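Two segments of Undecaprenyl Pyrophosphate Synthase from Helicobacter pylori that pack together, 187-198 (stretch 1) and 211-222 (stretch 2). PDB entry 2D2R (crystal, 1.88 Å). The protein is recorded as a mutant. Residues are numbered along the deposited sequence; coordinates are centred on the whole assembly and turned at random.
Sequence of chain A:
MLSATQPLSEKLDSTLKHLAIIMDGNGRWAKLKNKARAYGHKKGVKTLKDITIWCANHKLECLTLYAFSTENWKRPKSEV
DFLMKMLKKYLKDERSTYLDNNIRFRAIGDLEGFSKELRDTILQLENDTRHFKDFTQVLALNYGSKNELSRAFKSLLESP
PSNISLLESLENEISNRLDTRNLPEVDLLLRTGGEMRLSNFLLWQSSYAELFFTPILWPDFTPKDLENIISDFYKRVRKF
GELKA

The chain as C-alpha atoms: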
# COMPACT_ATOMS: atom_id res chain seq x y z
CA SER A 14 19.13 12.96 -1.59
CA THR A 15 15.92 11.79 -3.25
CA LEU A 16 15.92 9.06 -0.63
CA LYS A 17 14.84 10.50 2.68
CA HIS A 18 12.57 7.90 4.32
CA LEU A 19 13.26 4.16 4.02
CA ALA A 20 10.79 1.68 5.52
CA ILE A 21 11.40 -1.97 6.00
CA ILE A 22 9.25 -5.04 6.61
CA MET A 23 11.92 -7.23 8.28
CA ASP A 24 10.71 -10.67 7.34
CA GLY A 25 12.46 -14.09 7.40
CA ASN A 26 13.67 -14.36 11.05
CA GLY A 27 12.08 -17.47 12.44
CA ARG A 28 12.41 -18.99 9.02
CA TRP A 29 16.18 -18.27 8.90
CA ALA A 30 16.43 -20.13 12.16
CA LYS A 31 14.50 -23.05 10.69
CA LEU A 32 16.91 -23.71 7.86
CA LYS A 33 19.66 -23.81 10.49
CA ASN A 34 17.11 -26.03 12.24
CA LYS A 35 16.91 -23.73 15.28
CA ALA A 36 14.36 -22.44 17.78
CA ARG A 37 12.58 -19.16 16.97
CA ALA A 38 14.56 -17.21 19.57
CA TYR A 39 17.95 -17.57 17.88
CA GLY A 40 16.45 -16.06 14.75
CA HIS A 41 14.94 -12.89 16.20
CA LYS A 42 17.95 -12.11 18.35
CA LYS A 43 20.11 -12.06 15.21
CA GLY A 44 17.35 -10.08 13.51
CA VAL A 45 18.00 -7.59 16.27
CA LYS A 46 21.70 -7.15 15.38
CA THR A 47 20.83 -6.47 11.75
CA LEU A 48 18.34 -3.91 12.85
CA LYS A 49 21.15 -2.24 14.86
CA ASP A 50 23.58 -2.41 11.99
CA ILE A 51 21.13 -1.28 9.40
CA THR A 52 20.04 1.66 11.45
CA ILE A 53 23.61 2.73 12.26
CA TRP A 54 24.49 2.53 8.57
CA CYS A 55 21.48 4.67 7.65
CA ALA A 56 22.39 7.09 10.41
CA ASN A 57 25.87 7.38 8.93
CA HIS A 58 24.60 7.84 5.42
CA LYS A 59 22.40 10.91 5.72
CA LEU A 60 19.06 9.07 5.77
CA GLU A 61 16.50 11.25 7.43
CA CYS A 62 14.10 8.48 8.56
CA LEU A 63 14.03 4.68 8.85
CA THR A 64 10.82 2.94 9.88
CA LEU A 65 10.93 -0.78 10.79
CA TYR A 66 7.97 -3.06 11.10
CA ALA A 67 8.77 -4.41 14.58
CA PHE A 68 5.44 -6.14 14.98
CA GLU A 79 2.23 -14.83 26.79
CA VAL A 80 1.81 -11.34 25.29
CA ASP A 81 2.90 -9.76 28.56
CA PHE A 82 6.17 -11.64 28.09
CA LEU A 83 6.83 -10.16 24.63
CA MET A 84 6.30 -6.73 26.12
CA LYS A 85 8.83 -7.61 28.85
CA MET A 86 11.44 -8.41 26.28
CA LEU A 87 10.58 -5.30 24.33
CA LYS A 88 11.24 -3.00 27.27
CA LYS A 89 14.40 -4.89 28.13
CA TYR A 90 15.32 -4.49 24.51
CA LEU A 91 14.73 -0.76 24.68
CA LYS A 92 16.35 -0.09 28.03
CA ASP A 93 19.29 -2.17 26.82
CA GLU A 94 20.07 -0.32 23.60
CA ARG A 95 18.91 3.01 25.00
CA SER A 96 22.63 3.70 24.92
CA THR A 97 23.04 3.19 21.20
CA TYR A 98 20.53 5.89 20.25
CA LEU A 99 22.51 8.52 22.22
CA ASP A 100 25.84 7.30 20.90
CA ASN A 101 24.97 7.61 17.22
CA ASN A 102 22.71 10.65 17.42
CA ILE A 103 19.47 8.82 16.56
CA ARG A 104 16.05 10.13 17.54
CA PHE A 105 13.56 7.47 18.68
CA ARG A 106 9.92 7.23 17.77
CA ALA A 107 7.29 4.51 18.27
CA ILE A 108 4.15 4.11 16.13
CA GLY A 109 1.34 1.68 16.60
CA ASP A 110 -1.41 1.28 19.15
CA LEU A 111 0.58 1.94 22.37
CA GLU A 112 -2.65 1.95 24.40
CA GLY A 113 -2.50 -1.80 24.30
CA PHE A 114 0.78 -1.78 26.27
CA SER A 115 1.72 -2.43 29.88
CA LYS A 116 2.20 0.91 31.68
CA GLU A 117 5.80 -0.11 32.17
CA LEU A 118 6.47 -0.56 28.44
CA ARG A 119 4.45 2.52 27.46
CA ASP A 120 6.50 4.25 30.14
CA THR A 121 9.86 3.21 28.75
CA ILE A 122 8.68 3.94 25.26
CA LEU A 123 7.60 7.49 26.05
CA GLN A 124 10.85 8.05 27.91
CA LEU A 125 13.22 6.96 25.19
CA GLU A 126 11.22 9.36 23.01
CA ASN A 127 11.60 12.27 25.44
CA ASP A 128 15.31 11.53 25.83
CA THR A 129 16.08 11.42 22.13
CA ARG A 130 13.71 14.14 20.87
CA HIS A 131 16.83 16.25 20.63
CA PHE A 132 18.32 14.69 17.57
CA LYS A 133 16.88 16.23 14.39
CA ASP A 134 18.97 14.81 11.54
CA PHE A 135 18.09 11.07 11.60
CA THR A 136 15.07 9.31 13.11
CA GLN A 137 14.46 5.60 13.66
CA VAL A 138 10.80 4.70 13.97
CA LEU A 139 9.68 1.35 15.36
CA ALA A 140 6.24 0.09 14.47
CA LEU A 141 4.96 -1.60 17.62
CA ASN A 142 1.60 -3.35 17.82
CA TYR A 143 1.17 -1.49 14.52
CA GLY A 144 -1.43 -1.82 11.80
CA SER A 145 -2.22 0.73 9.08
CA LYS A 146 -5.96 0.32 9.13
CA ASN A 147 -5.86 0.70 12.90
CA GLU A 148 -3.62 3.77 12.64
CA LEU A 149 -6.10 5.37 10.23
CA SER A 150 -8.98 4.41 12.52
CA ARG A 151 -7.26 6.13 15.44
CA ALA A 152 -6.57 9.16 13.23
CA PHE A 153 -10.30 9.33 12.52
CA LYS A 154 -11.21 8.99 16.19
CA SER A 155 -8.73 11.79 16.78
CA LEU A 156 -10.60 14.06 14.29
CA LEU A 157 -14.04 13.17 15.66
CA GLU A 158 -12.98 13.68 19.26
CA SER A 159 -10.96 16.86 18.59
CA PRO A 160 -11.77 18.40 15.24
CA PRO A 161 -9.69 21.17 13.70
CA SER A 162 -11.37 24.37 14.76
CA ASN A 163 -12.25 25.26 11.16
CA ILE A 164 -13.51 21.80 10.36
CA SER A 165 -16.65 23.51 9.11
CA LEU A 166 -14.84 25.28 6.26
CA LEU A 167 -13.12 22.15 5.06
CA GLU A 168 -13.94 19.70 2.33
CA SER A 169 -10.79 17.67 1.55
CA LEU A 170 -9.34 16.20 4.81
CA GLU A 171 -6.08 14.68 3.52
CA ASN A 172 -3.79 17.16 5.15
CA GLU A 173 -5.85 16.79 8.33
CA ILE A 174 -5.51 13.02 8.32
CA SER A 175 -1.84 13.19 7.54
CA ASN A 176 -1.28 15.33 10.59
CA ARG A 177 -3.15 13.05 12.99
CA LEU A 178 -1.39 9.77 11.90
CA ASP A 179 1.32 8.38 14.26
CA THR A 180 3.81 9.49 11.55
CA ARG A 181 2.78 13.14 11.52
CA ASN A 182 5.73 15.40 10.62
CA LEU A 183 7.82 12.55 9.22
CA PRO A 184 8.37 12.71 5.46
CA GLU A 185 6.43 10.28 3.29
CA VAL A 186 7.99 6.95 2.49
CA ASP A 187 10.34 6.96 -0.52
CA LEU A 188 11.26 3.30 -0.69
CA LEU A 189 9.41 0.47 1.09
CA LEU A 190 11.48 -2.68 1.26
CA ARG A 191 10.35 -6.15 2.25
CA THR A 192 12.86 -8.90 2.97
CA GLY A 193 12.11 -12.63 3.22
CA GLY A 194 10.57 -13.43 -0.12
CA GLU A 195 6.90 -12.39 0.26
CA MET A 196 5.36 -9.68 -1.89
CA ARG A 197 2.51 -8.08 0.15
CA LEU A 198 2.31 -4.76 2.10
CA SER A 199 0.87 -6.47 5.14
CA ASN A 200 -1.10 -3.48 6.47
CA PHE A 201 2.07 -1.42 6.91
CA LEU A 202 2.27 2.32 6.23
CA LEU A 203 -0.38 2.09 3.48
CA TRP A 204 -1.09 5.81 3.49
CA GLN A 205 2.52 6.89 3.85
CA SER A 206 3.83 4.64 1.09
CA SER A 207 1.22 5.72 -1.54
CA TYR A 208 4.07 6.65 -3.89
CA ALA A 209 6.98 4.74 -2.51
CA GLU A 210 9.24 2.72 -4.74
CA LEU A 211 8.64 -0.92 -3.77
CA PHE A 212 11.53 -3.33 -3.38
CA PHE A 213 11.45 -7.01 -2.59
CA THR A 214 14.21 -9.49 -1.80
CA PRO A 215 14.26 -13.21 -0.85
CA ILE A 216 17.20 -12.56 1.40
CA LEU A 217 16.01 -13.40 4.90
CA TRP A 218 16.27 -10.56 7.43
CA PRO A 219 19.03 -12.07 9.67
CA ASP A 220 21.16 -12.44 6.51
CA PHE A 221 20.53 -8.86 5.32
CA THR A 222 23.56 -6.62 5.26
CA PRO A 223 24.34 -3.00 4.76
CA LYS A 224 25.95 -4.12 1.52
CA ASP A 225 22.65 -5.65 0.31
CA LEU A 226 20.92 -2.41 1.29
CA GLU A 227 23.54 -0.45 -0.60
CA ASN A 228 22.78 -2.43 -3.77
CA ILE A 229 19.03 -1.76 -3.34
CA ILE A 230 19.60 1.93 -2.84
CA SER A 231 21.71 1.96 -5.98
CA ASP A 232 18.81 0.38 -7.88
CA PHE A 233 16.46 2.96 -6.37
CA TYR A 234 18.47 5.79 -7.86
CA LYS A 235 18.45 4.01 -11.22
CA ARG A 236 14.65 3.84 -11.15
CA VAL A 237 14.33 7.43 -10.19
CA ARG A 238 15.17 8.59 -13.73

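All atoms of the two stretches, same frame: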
# COMPACT_ATOMS: atom_id res chain seq x y z
N ASP A 187 9.81 6.94 0.84
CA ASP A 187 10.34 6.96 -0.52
C ASP A 187 10.58 5.58 -1.11
O ASP A 187 10.47 5.38 -2.32
CB ASP A 187 11.66 7.71 -0.61
CG ASP A 187 11.53 9.16 -0.25
OD1 ASP A 187 10.82 9.89 -0.97
OD2 ASP A 187 12.12 9.57 0.78
N LEU A 188 10.94 4.64 -0.24
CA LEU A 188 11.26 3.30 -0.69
C LEU A 188 10.81 2.38 0.43
O LEU A 188 11.19 2.58 1.58
CB LEU A 188 12.80 3.24 -0.96
CG LEU A 188 13.75 2.05 -0.77
CD1 LEU A 188 13.11 0.72 -1.06
CD2 LEU A 188 15.03 2.22 -1.56
N LEU A 189 9.93 1.44 0.11
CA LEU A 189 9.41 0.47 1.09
C LEU A 189 10.00 -0.87 0.68
O LEU A 189 9.78 -1.36 -0.42
CB LEU A 189 7.86 0.41 1.05
CG LEU A 189 7.26 -0.71 1.90
CD1 LEU A 189 7.66 -0.50 3.38
CD2 LEU A 189 5.77 -0.71 1.78
N LEU A 190 10.82 -1.42 1.56
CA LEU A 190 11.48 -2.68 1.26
C LEU A 190 10.95 -3.80 2.09
O LEU A 190 10.68 -3.60 3.27
CB LEU A 190 12.98 -2.57 1.59
CG LEU A 190 13.80 -3.84 1.65
CD1 LEU A 190 13.99 -4.34 0.21
CD2 LEU A 190 15.23 -3.48 2.32
N ARG A 191 10.79 -4.97 1.48
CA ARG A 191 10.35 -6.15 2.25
C ARG A 191 11.32 -7.30 1.98
O ARG A 191 11.55 -7.71 0.84
CB ARG A 191 8.91 -6.60 1.90
CG ARG A 191 8.52 -7.88 2.61
CD ARG A 191 7.03 -8.14 2.67
NE ARG A 191 6.76 -9.33 3.45
CZ ARG A 191 5.59 -9.61 3.99
NH1 ARG A 191 4.56 -8.76 3.78
NH2 ARG A 191 5.46 -10.68 4.81
N THR A 192 11.93 -7.80 3.08
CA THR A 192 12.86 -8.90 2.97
C THR A 192 12.07 -10.21 3.19
O THR A 192 10.85 -10.18 3.47
CB THR A 192 13.97 -8.76 4.09
OG1 THR A 192 13.34 -8.83 5.36
CG2 THR A 192 14.68 -7.38 3.97
N GLY A 193 12.74 -11.34 3.01
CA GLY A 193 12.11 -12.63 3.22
C GLY A 193 11.32 -13.28 2.11
O GLY A 193 10.72 -14.32 2.34
N GLY A 194 11.25 -12.69 0.94
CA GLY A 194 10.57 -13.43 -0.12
C GLY A 194 9.11 -13.14 -0.47
O GLY A 194 8.72 -13.37 -1.62
N GLU A 195 8.32 -12.68 0.49
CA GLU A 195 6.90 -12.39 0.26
C GLU A 195 6.72 -11.07 -0.45
O GLU A 195 7.53 -10.18 -0.32
CB GLU A 195 6.12 -12.33 1.56
CG GLU A 195 6.07 -13.64 2.35
CD GLU A 195 5.63 -14.84 1.51
OE1 GLU A 195 4.75 -14.73 0.64
OE2 GLU A 195 6.17 -15.92 1.74
N MET A 196 5.61 -10.95 -1.19
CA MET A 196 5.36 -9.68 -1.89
C MET A 196 3.97 -9.17 -1.54
O MET A 196 3.07 -9.30 -2.33
CB MET A 196 5.51 -9.91 -3.39
CG MET A 196 6.99 -10.14 -3.71
SD MET A 196 7.32 -10.60 -5.43
CE MET A 196 6.76 -9.09 -6.37
N ARG A 197 3.82 -8.59 -0.35
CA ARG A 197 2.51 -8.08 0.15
C ARG A 197 2.87 -6.90 1.04
O ARG A 197 3.98 -6.92 1.59
CB ARG A 197 1.85 -9.13 1.08
CG ARG A 197 1.16 -10.33 0.38
CD ARG A 197 0.29 -11.13 1.40
NE ARG A 197 1.09 -11.62 2.50
CZ ARG A 197 1.95 -12.63 2.41
NH1 ARG A 197 2.09 -13.29 1.25
NH2 ARG A 197 2.69 -12.98 3.45
N LEU A 198 1.97 -5.92 1.25
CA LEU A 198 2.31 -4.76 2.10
C LEU A 198 2.08 -5.10 3.58
O LEU A 198 2.64 -4.46 4.48
CB LEU A 198 1.41 -3.56 1.81
CG LEU A 198 1.46 -3.21 0.35
CD1 LEU A 198 0.24 -2.28 0.04
CD2 LEU A 198 2.76 -2.52 0.07
N LEU A 211 8.74 0.35 -4.45
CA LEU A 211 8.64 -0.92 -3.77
C LEU A 211 9.76 -1.85 -4.18
O LEU A 211 10.07 -2.00 -5.37
CB LEU A 211 7.27 -1.59 -4.09
CG LEU A 211 6.03 -0.72 -3.90
CD1 LEU A 211 4.65 -1.48 -4.21
CD2 LEU A 211 6.03 -0.32 -2.40
N PHE A 212 10.43 -2.39 -3.17
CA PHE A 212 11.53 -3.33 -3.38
C PHE A 212 11.29 -4.59 -2.58
O PHE A 212 10.80 -4.55 -1.46
CB PHE A 212 12.92 -2.75 -2.95
CG PHE A 212 13.54 -1.93 -3.99
CD1 PHE A 212 13.14 -0.59 -4.18
CD2 PHE A 212 14.52 -2.49 -4.81
CE1 PHE A 212 13.71 0.21 -5.19
CE2 PHE A 212 15.12 -1.71 -5.85
CZ PHE A 212 14.72 -0.37 -6.03
N PHE A 213 11.64 -5.70 -3.19
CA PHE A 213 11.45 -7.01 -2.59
C PHE A 213 12.74 -7.84 -2.74
O PHE A 213 13.45 -7.74 -3.73
CB PHE A 213 10.28 -7.73 -3.32
CG PHE A 213 8.99 -6.99 -3.22
CD1 PHE A 213 8.20 -7.07 -2.07
CD2 PHE A 213 8.60 -6.13 -4.23
CE1 PHE A 213 7.04 -6.29 -1.92
CE2 PHE A 213 7.47 -5.36 -4.09
CZ PHE A 213 6.69 -5.45 -2.94
N THR A 214 13.06 -8.63 -1.72
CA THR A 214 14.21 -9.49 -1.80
C THR A 214 13.96 -10.72 -0.97
O THR A 214 13.40 -10.65 0.12
CB THR A 214 15.51 -8.82 -1.29
OG1 THR A 214 16.63 -9.69 -1.59
CG2 THR A 214 15.44 -8.58 0.28
N PRO A 215 14.37 -11.89 -1.48
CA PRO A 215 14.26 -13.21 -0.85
C PRO A 215 15.20 -13.32 0.32
O PRO A 215 14.99 -14.13 1.23
CB PRO A 215 14.68 -14.16 -1.96
CG PRO A 215 15.61 -13.39 -2.68
CD PRO A 215 14.95 -12.04 -2.81
N ILE A 216 16.24 -12.50 0.30
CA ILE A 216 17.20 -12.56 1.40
C ILE A 216 16.43 -12.48 2.72
O ILE A 216 15.59 -11.56 2.91
CB ILE A 216 18.19 -11.41 1.33
CG1 ILE A 216 18.92 -11.45 -0.02
CG2 ILE A 216 19.16 -11.51 2.53
CD1 ILE A 216 19.72 -10.21 -0.32
N LEU A 217 16.69 -13.41 3.62
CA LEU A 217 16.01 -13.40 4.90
C LEU A 217 16.56 -12.24 5.72
O LEU A 217 17.72 -11.83 5.48
CB LEU A 217 16.21 -14.71 5.65
CG LEU A 217 15.66 -15.93 4.94
CD1 LEU A 217 15.76 -17.14 5.86
CD2 LEU A 217 14.19 -15.70 4.54
N TRP A 218 15.80 -11.71 6.68
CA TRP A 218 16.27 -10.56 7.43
C TRP A 218 17.62 -10.76 8.18
O TRP A 218 18.52 -9.93 8.06
CB TRP A 218 15.19 -10.05 8.41
CG TRP A 218 15.60 -8.81 9.24
CD1 TRP A 218 15.74 -8.76 10.58
CD2 TRP A 218 15.90 -7.49 8.76
NE1 TRP A 218 16.11 -7.50 10.99
CE2 TRP A 218 16.21 -6.69 9.89
CE3 TRP A 218 15.93 -6.89 7.49
CZ2 TRP A 218 16.55 -5.34 9.80
CZ3 TRP A 218 16.26 -5.53 7.39
CH2 TRP A 218 16.57 -4.77 8.54
N PRO A 219 17.76 -11.85 8.95
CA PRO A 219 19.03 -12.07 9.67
C PRO A 219 20.25 -12.17 8.77
O PRO A 219 21.37 -12.10 9.25
CB PRO A 219 18.78 -13.36 10.44
CG PRO A 219 17.30 -13.29 10.74
CD PRO A 219 16.74 -12.83 9.37
N ASP A 220 20.05 -12.35 7.46
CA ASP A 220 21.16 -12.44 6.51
C ASP A 220 21.37 -11.13 5.75
O ASP A 220 22.30 -11.02 4.94
CB ASP A 220 20.89 -13.53 5.47
CG ASP A 220 20.93 -14.92 6.06
OD1 ASP A 220 21.70 -15.11 7.03
OD2 ASP A 220 20.20 -15.81 5.58
N PHE A 221 20.51 -10.15 6.01
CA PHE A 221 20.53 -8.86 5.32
C PHE A 221 21.65 -7.96 5.78
O PHE A 221 21.79 -7.71 6.95
CB PHE A 221 19.18 -8.14 5.53
CG PHE A 221 18.92 -7.04 4.54
CD1 PHE A 221 18.75 -7.34 3.20
CD2 PHE A 221 18.87 -5.72 4.94
CE1 PHE A 221 18.54 -6.34 2.26
CE2 PHE A 221 18.66 -4.71 4.01
CZ PHE A 221 18.50 -5.04 2.64
N THR A 222 22.44 -7.45 4.84
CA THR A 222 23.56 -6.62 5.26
C THR A 222 23.51 -5.23 4.73
O THR A 222 22.73 -4.92 3.83
CB THR A 222 24.88 -7.18 4.78
OG1 THR A 222 24.98 -6.96 3.38
CG2 THR A 222 24.94 -8.63 5.02

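The apolar centre lies where two parallel strands, 188-191 and 211-213, run side by side. On the face that carries L190 and F212, the end of the L190 side chain comes nearer to stretch 2. Its CD1 lies 3.7 Å from F212 CB, and its CD2 reaches F221 CZ at 3.6 Å. L188 extends CD1 to within 3.4 Å of F212 CD1. T192 adds a methyl group beside L190: T192 CG2 sits over the face of the F221 ring, 4.3 Å from its centroid. The same methyl meets the W218 ring at its edge.

The other face carries L189, L211, R191 and F213. L189 CB packs on L211 CD2 at 4.0 Å. F213 has the largest area covered by the opposite stretch. M196 CG lies over one face of its ring, 3.7 Å from F213 CD1. R191 CB also approaches this ring, but the end of the R191 side chain leads away, and R191 NH1 bonds to R197 O at 2.9 Å.

The backbone ladder holds the strands in register. F212 N donates to L189 O at 3.0 Å, and R191 N donates to F212 O at 3.0 Å. T214 N then donates to R191 O at 3.1 Å. F212 thus uses both its N and its O, as expected for parallel pairing.

Past the strands, the two glycines continue the contact. G193 N donates to I216 O at 2.9 Å. T214 O is nearly as close to G193 N, at 3.0 Å, but the angle is poor. T214 O instead accepts from G194 N at 3.1 Å. Both glycines have positive phi, and a CB on either would be jammed against the preceding carbonyl O.

At the polar edge, E195 and R197 point away from stretch 2. They form a salt bridge, with R197 NH1 3.1 Å from E195 OE1.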